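Local coordinates for protein tRNA (guanine-N(1)-)-methyltransferase (Corynebacterium diphtheriae, PDB 7KFF) that probably methylates N1 of guanosine 37 in tRNA with S-adenosylmethionine as methyl donor, as a dimeric SPOUT-family enzyme with a knotted fold, at residues A[148-151]-A[152-155]; A[172-175]-A[176-179]; A[154-157]-A[158-161]. All blocks are in the same frame, centred on the assembly; numbering follows the deposited sequence.

Contact 1: residues A[148-151]-A[152-155]; sequences FTQE and DARA
Thr149 and Asp152 trade hydrogen bonds as a capping box at the N-terminus of helix 150-156. Thr149 OG1, the N-cap acceptor, takes the backbone N-H of Asp152 at 3.0 Å and 165°. Its chi1 of 67° sets OG1 between the backbone N and the carbonyl carbon, where it can reach the N-H of Asp152. In return Thr149 N donates to Asp152 OD2 at 3.0 Å, meeting that oxygen from above the carboxylate plane. OD2 also shares a salt bridge with Arg187, so the helix-capping carboxylate is tied to strand 185-190. The carbonyls of the first turn are used in ordinary helical fashion: Ala153 N bonds to Thr149 O, Arg154 N to Gln150 O and Ala155 N to Glu151 O. Phe148, just ahead of the cap, brings CZ to 4.0 Å from Ala153 CB, and its ring also meets Tyr194 of the second subunit. Gln150 divides its amide: OE1 accepts from Val195 N of that subunit, while NE2 gives a hydrogen to a water. The same water, in plane at the guanidinium edge, accepts from Arg154 NH1. One face of that guanidinium rests over Glu151 CA and Gln150 O, the latter 3.8 Å above its plane.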
loop_
_atom_site.group_PDB
_atom_site.type_symbol
_atom_site.label_atom_id
_atom_site.label_comp_id
_atom_site.label_asym_id
_atom_site.label_seq_id
_atom_site.Cartn_x
_atom_site.Cartn_y
_atom_site.Cartn_z
ATOM N N PHE A 148 8.315 -1.391 3.577
ATOM C CA PHE A 148 8.002 -2.755 3.168
ATOM C C PHE A 148 8.633 -3.039 1.809
ATOM O O PHE A 148 8.452 -2.274 0.850
ATOM C CB PHE A 148 6.473 -2.890 3.063
ATOM C CG PHE A 148 5.975 -4.284 2.761
ATOM C CD1 PHE A 148 6.498 -5.400 3.411
ATOM C CD2 PHE A 148 4.961 -4.475 1.829
ATOM C CE1 PHE A 148 6.027 -6.655 3.145
ATOM C CE2 PHE A 148 4.497 -5.747 1.563
ATOM C CZ PHE A 148 5.023 -6.821 2.208
ATOM N N THR A 149 9.347 -4.159 1.715
ATOM C CA THR A 149 10.028 -4.557 0.492
ATOM C C THR A 149 9.627 -5.981 0.133
ATOM O O THR A 149 9.089 -6.740 0.943
ATOM C CB THR A 149 11.559 -4.516 0.648
ATOM O OG1 THR A 149 11.932 -5.542 1.571
ATOM C CG2 THR A 149 12.060 -3.152 1.093
ATOM N N GLN A 150 9.918 -6.354 -1.105
ATOM C CA GLN A 150 9.666 -7.727 -1.522
ATOM C C GLN A 150 10.517 -8.707 -0.723
ATOM O O GLN A 150 10.100 -9.846 -0.488
ATOM C CB GLN A 150 9.877 -7.897 -3.025
ATOM C CG GLN A 150 9.358 -9.208 -3.574
ATOM C CD GLN A 150 7.857 -9.370 -3.439
ATOM O OE1 GLN A 150 7.116 -8.383 -3.329
ATOM N NE2 GLN A 150 7.399 -10.617 -3.390
ATOM N N GLU A 151 11.713 -8.296 -0.309
ATOM C CA GLU A 151 12.516 -9.143 0.563
ATOM C C GLU A 151 11.810 -9.392 1.891
ATOM O O GLU A 151 11.832 -10.516 2.410
ATOM C CB GLU A 151 13.874 -8.488 0.800
ATOM C CG GLU A 151 14.861 -9.321 1.592
ATOM C CD GLU A 151 16.257 -8.726 1.580
ATOM O OE1 GLU A 151 16.469 -7.690 2.241
ATOM O OE2 GLU A 151 17.138 -9.291 0.897
ATOM N N ASP A 152 11.194 -8.355 2.468
ATOM C CA ASP A 152 10.385 -8.557 3.668
ATOM C C ASP A 152 9.286 -9.579 3.400
ATOM O O ASP A 152 9.026 -10.461 4.224
ATOM C CB ASP A 152 9.684 -7.263 4.101
ATOM C CG ASP A 152 10.596 -6.207 4.675
ATOM O OD1 ASP A 152 11.613 -6.528 5.313
ATOM O OD2 ASP A 152 10.232 -5.021 4.486
ATOM N N ALA A 153 8.614 -9.463 2.244
ATOM C CA ALA A 153 7.525 -10.385 1.947
ATOM C C ALA A 153 8.027 -11.821 1.914
ATOM O O ALA A 153 7.397 -12.730 2.468
ATOM C CB ALA A 153 6.850 -10.003 0.630
ATOM N N ARG A 154 9.185 -12.042 1.294
ATOM C CA ARG A 154 9.757 -13.387 1.261
ATOM C C ARG A 154 10.080 -13.863 2.666
ATOM O O ARG A 154 9.757 -14.989 3.034
ATOM C CB ARG A 154 11.014 -13.434 0.385
ATOM C CG ARG A 154 10.736 -13.273 -1.094
ATOM C CD ARG A 154 11.910 -13.678 -1.947
ATOM N NE ARG A 154 13.054 -12.775 -1.842
ATOM C CZ ARG A 154 13.171 -11.634 -2.523
ATOM N NH1 ARG A 154 12.209 -11.250 -3.347
ATOM N NH2 ARG A 154 14.240 -10.873 -2.350
ATOM N N ALA A 155 10.772 -13.033 3.448
ATOM C CA ALA A 155 11.091 -13.420 4.821
ATOM C C ALA A 155 9.830 -13.797 5.596
ATOM O O ALA A 155 9.768 -14.843 6.255
ATOM C CB ALA A 155 11.818 -12.281 5.540
HETATM O O HOH W 1 9.555 -12.615 -4.110
#

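Contact 2: residues A[172-175]-A[176-179]; sequences IDQR and VIED
The amide of Gln174 and the carboxylate of Glu178, one turn apart at the start of helix 174-180, meet with planes 41° apart, Gln174 NE2 lying 3.6 Å from Glu178 OE2; their strongest partners are Glu188 for the amide and Lys181 for the carboxylate. The Gln174 chain, bent at chi2 (68°), brings NE2 obliquely across Ile177, 3.7 Å from its CG2. Asp173 is the N-cap, and its carboxylate lies in plane at the edge of the Arg175 guanidinium. The grip is side-on: NE reaches Asp173 OD1 at 2.9 Å and NH2 reaches Asp173 OD2 at 2.9 Å, both on the syn side, NH2 33° out of the carboxylate plane. Asp173 OD1 also takes the backbone N of Arg175 with its anti lone pair, the capping bond, so two donors of one residue hold this oxygen. Asp173 OD2 accepts in addition from Thr240 N of the second subunit, and Arg175 NH1 bonds to Pro242 O and Leu248 O there, which makes the cap part of the dimer interface. Asp179 N closes the helix turn on Arg175 O. On the apolar side, where Leu86 packs against Val176, Ile172 CG2 lies 3.7 Å from Val176 CB and 4.0 Å from Ile177 CD1.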
loop_
_atom_site.group_PDB
_atom_site.type_symbol
_atom_site.label_atom_id
_atom_site.label_comp_id
_atom_site.label_asym_id
_atom_site.label_seq_id
_atom_site.Cartn_x
_atom_site.Cartn_y
_atom_site.Cartn_z
ATOM N N ILE A 172 0.171 4.872 17.855
ATOM C CA ILE A 172 0.201 4.138 19.110
ATOM C C ILE A 172 1.331 4.680 19.973
ATOM O O ILE A 172 2.438 4.925 19.486
ATOM C CB ILE A 172 0.403 2.635 18.818
ATOM C CG1 ILE A 172 -0.737 2.085 17.940
ATOM C CG2 ILE A 172 0.535 1.861 20.118
ATOM C CD1 ILE A 172 -0.496 0.677 17.469
ATOM N N ASP A 173 1.063 4.866 21.263
ATOM C CA ASP A 173 2.109 5.283 22.202
ATOM C C ASP A 173 3.344 4.412 21.999
ATOM O O ASP A 173 3.266 3.180 22.018
ATOM C CB ASP A 173 1.584 5.117 23.633
ATOM C CG ASP A 173 2.547 5.602 24.710
ATOM O OD1 ASP A 173 3.629 5.020 24.868
ATOM O OD2 ASP A 173 2.176 6.552 25.435
ATOM N N GLN A 174 4.497 5.059 21.821
ATOM C CA GLN A 174 5.698 4.331 21.411
ATOM C C GLN A 174 6.136 3.303 22.443
ATOM O O GLN A 174 6.801 2.319 22.099
ATOM C CB GLN A 174 6.824 5.316 21.106
ATOM C CG GLN A 174 8.005 4.683 20.412
ATOM C CD GLN A 174 7.678 4.230 19.009
ATOM O OE1 GLN A 174 6.839 4.829 18.337
ATOM N NE2 GLN A 174 8.343 3.171 18.559
ATOM N N ARG A 175 5.802 3.518 23.713
ATOM C CA ARG A 175 6.205 2.549 24.727
ATOM C C ARG A 175 5.570 1.183 24.499
ATOM O O ARG A 175 6.135 0.168 24.912
ATOM C CB ARG A 175 5.846 3.050 26.112
ATOM C CG ARG A 175 6.649 4.281 26.478
ATOM C CD ARG A 175 6.113 4.912 27.767
ATOM N NE ARG A 175 4.762 5.420 27.560
ATOM C CZ ARG A 175 3.997 5.921 28.518
ATOM N NH1 ARG A 175 4.462 5.983 29.757
ATOM N NH2 ARG A 175 2.799 6.390 28.214
ATOM N N VAL A 176 4.411 1.134 23.830
ATOM C CA VAL A 176 3.796 -0.145 23.506
ATOM C C VAL A 176 4.738 -0.961 22.646
ATOM O O VAL A 176 4.896 -2.173 22.846
ATOM C CB VAL A 176 2.458 0.076 22.776
ATOM C CG1 VAL A 176 1.944 -1.240 22.239
ATOM C CG2 VAL A 176 1.454 0.751 23.703
ATOM N N ILE A 177 5.329 -0.303 21.639
ATOM C CA ILE A 177 6.236 -0.941 20.692
ATOM C C ILE A 177 7.480 -1.431 21.409
ATOM O O ILE A 177 7.930 -2.554 21.182
ATOM C CB ILE A 177 6.583 0.039 19.561
ATOM C CG1 ILE A 177 5.433 0.218 18.578
ATOM C CG2 ILE A 177 7.781 -0.474 18.749
ATOM C CD1 ILE A 177 4.230 0.848 19.115
ATOM N N GLU A 178 8.041 -0.610 22.305
ATOM C CA GLU A 178 9.242 -1.039 23.010
ATOM C C GLU A 178 8.942 -2.186 23.965
ATOM O O GLU A 178 9.671 -3.184 24.002
ATOM C CB GLU A 178 9.843 0.147 23.778
ATOM C CG GLU A 178 10.178 1.358 22.904
ATOM C CD GLU A 178 11.050 1.033 21.691
ATOM O OE1 GLU A 178 11.873 0.083 21.756
ATOM O OE2 GLU A 178 10.919 1.760 20.668
ATOM N N ASP A 179 7.874 -2.055 24.758
ATOM C CA ASP A 179 7.508 -3.120 25.684
ATOM C C ASP A 179 7.183 -4.420 24.955
ATOM O O ASP A 179 7.459 -5.511 25.479
ATOM C CB ASP A 179 6.312 -2.678 26.515
ATOM C CG ASP A 179 5.846 -3.742 27.458
ATOM O OD1 ASP A 179 6.491 -3.916 28.510
ATOM O OD2 ASP A 179 4.812 -4.377 27.178
#

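Contact 3: residues A[154-157]-A[158-161]; sequences RAWS and NEEH
Asn158 and Glu159 fold back on the carbonyls of Ala155 and Trp156 as the chain leaves helix 150-156. Backbone bonds do most of the joining. Asn158 N reaches Ala155 O at 3.1 Å, with the donor well above the carbonyl plane. Glu159 N then meets Trp156 O at 3.0 Å, again from above the plane (61° out of it), although the N-H itself points fairly straight at the oxygen. Side chains add polar grips on neighbouring carbonyls. Ser157 OG donates to Arg154 O at 2.7 Å; chi1 of 72° turns the hydroxyl back along the helix, where the weak bond from Ser157 N ends on the same oxygen. Asn158 ND2 supplements its own backbone N with a weak bond to Ala155 O, at 3.4 Å. A water joins the two segments, donating to Glu159 OE2 at 2.6 Å and weakly to Ala155 O, and it sits in plane at the edge of the Trp156 ring. The other carboxylate oxygen, Glu159 OE1, forms a salt bridge with Arg185. Apolar touching across the bend is slight: Glu159 CG lies 3.9 Å from Trp156 CA. The indole instead packs on Leu137 and Leu139 of strand 137-141 and on Ile206 and Val210 of helix 200-211. The arrangement is a helix C-terminal end running into a type I beta turn from Trp156 to Glu159, leading toward strand 161-165 of the parallel sheet in this SPOUT-family domain.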
loop_
_atom_site.group_PDB
_atom_site.type_symbol
_atom_site.label_atom_id
_atom_site.label_comp_id
_atom_site.label_asym_id
_atom_site.label_seq_id
_atom_site.Cartn_x
_atom_site.Cartn_y
_atom_site.Cartn_z
ATOM N N ARG A 154 9.185 -12.042 1.294
ATOM C CA ARG A 154 9.757 -13.387 1.261
ATOM C C ARG A 154 10.080 -13.863 2.666
ATOM O O ARG A 154 9.757 -14.989 3.034
ATOM C CB ARG A 154 11.014 -13.434 0.385
ATOM C CG ARG A 154 10.736 -13.273 -1.094
ATOM C CD ARG A 154 11.910 -13.678 -1.947
ATOM N NE ARG A 154 13.054 -12.775 -1.842
ATOM C CZ ARG A 154 13.171 -11.634 -2.523
ATOM N NH1 ARG A 154 12.209 -11.250 -3.347
ATOM N NH2 ARG A 154 14.240 -10.873 -2.350
ATOM N N ALA A 155 10.772 -13.033 3.448
ATOM C CA ALA A 155 11.091 -13.420 4.821
ATOM C C ALA A 155 9.830 -13.797 5.596
ATOM O O ALA A 155 9.768 -14.843 6.255
ATOM C CB ALA A 155 11.818 -12.281 5.540
ATOM N N TRP A 156 8.815 -12.939 5.536
ATOM C CA TRP A 156 7.644 -13.121 6.383
ATOM C C TRP A 156 6.765 -14.274 5.913
ATOM O O TRP A 156 5.987 -14.796 6.713
ATOM C CB TRP A 156 6.863 -11.818 6.498
ATOM C CG TRP A 156 7.699 -10.725 7.127
ATOM C CD1 TRP A 156 8.847 -10.887 7.858
ATOM C CD2 TRP A 156 7.482 -9.310 7.036
ATOM N NE1 TRP A 156 9.344 -9.657 8.246
ATOM C CE2 TRP A 156 8.527 -8.677 7.741
ATOM C CE3 TRP A 156 6.491 -8.519 6.446
ATOM C CZ2 TRP A 156 8.622 -7.297 7.845
ATOM C CZ3 TRP A 156 6.583 -7.141 6.560
ATOM C CH2 TRP A 156 7.654 -6.545 7.245
ATOM N N SER A 157 6.884 -14.696 4.649
ATOM C CA SER A 157 6.152 -15.874 4.194
ATOM C C SER A 157 6.551 -17.125 4.966
ATOM O O SER A 157 5.814 -18.121 4.930
ATOM C CB SER A 157 6.339 -16.093 2.679
ATOM O OG SER A 157 7.631 -16.538 2.340
ATOM N N ASN A 158 7.679 -17.085 5.683
ATOM C CA ASN A 158 8.135 -18.208 6.494
ATOM C C ASN A 158 7.613 -18.188 7.927
ATOM O O ASN A 158 7.880 -19.131 8.690
ATOM C CB ASN A 158 9.660 -18.222 6.517
ATOM C CG ASN A 158 10.241 -18.543 5.164
ATOM O OD1 ASN A 158 10.201 -19.685 4.727
ATOM N ND2 ASN A 158 10.777 -17.533 4.488
ATOM N N GLU A 159 6.902 -17.144 8.319
ATOM C CA GLU A 159 6.453 -17.036 9.699
ATOM C C GLU A 159 5.278 -17.967 9.978
ATOM O O GLU A 159 4.388 -18.158 9.140
ATOM C CB GLU A 159 6.024 -15.600 9.981
ATOM C CG GLU A 159 7.158 -14.580 9.920
ATOM C CD GLU A 159 8.133 -14.627 11.096
ATOM O OE1 GLU A 159 7.868 -15.310 12.118
ATOM O OE2 GLU A 159 9.187 -13.950 11.009
ATOM N N GLU A 160 5.249 -18.514 11.189
ATOM C CA GLU A 160 4.091 -19.271 11.635
ATOM C C GLU A 160 2.990 -18.383 12.196
ATOM O O GLU A 160 1.815 -18.763 12.143
ATOM C CB GLU A 160 4.500 -20.245 12.731
ATOM C CG GLU A 160 5.542 -21.243 12.323
ATOM C CD GLU A 160 5.897 -22.181 13.460
ATOM O OE1 GLU A 160 6.876 -22.937 13.316
ATOM O OE2 GLU A 160 5.198 -22.163 14.497
ATOM N N HIS A 161 3.346 -17.237 12.775
ATOM C CA HIS A 161 2.397 -16.380 13.478
ATOM C C HIS A 161 2.828 -14.935 13.313
ATOM O O HIS A 161 3.908 -14.551 13.796
ATOM C CB HIS A 161 2.358 -16.731 14.969
ATOM C CG HIS A 161 1.229 -16.094 15.703
ATOM N ND1 HIS A 161 1.184 -16.007 17.076
ATOM C CD2 HIS A 161 0.091 -15.516 15.251
ATOM C CE1 HIS A 161 0.058 -15.420 17.437
ATOM N NE2 HIS A 161 -0.617 -15.100 16.351
HETATM O O HOH W 2 10.881 -13.488 9.098
#

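Overall arrangement
Following the chain from the N terminus, contact 1 comes first, capping helix 150-156 just after strand 146-147 at one margin of the parallel sheet. Contact 3 begins where contact 1 ends and turns the chain toward strand 161-165, which lies within the sheet. The two touch directly, Phe148 CE1 lying 3.5 Å from Trp156 CZ3. Contact 2 follows in series at the start of helix 174-180, before strand 185-190; its centre is about 24 Å from that of contact 1 and about 23 Å from that of contact 3. Each is made within one continuous run of eight residues; contacts 1 and 3 overlap on Arg154 and Ala155, and contact 2 is separate, so none nests in another. Contacts 1 and 2 both reach the second subunit.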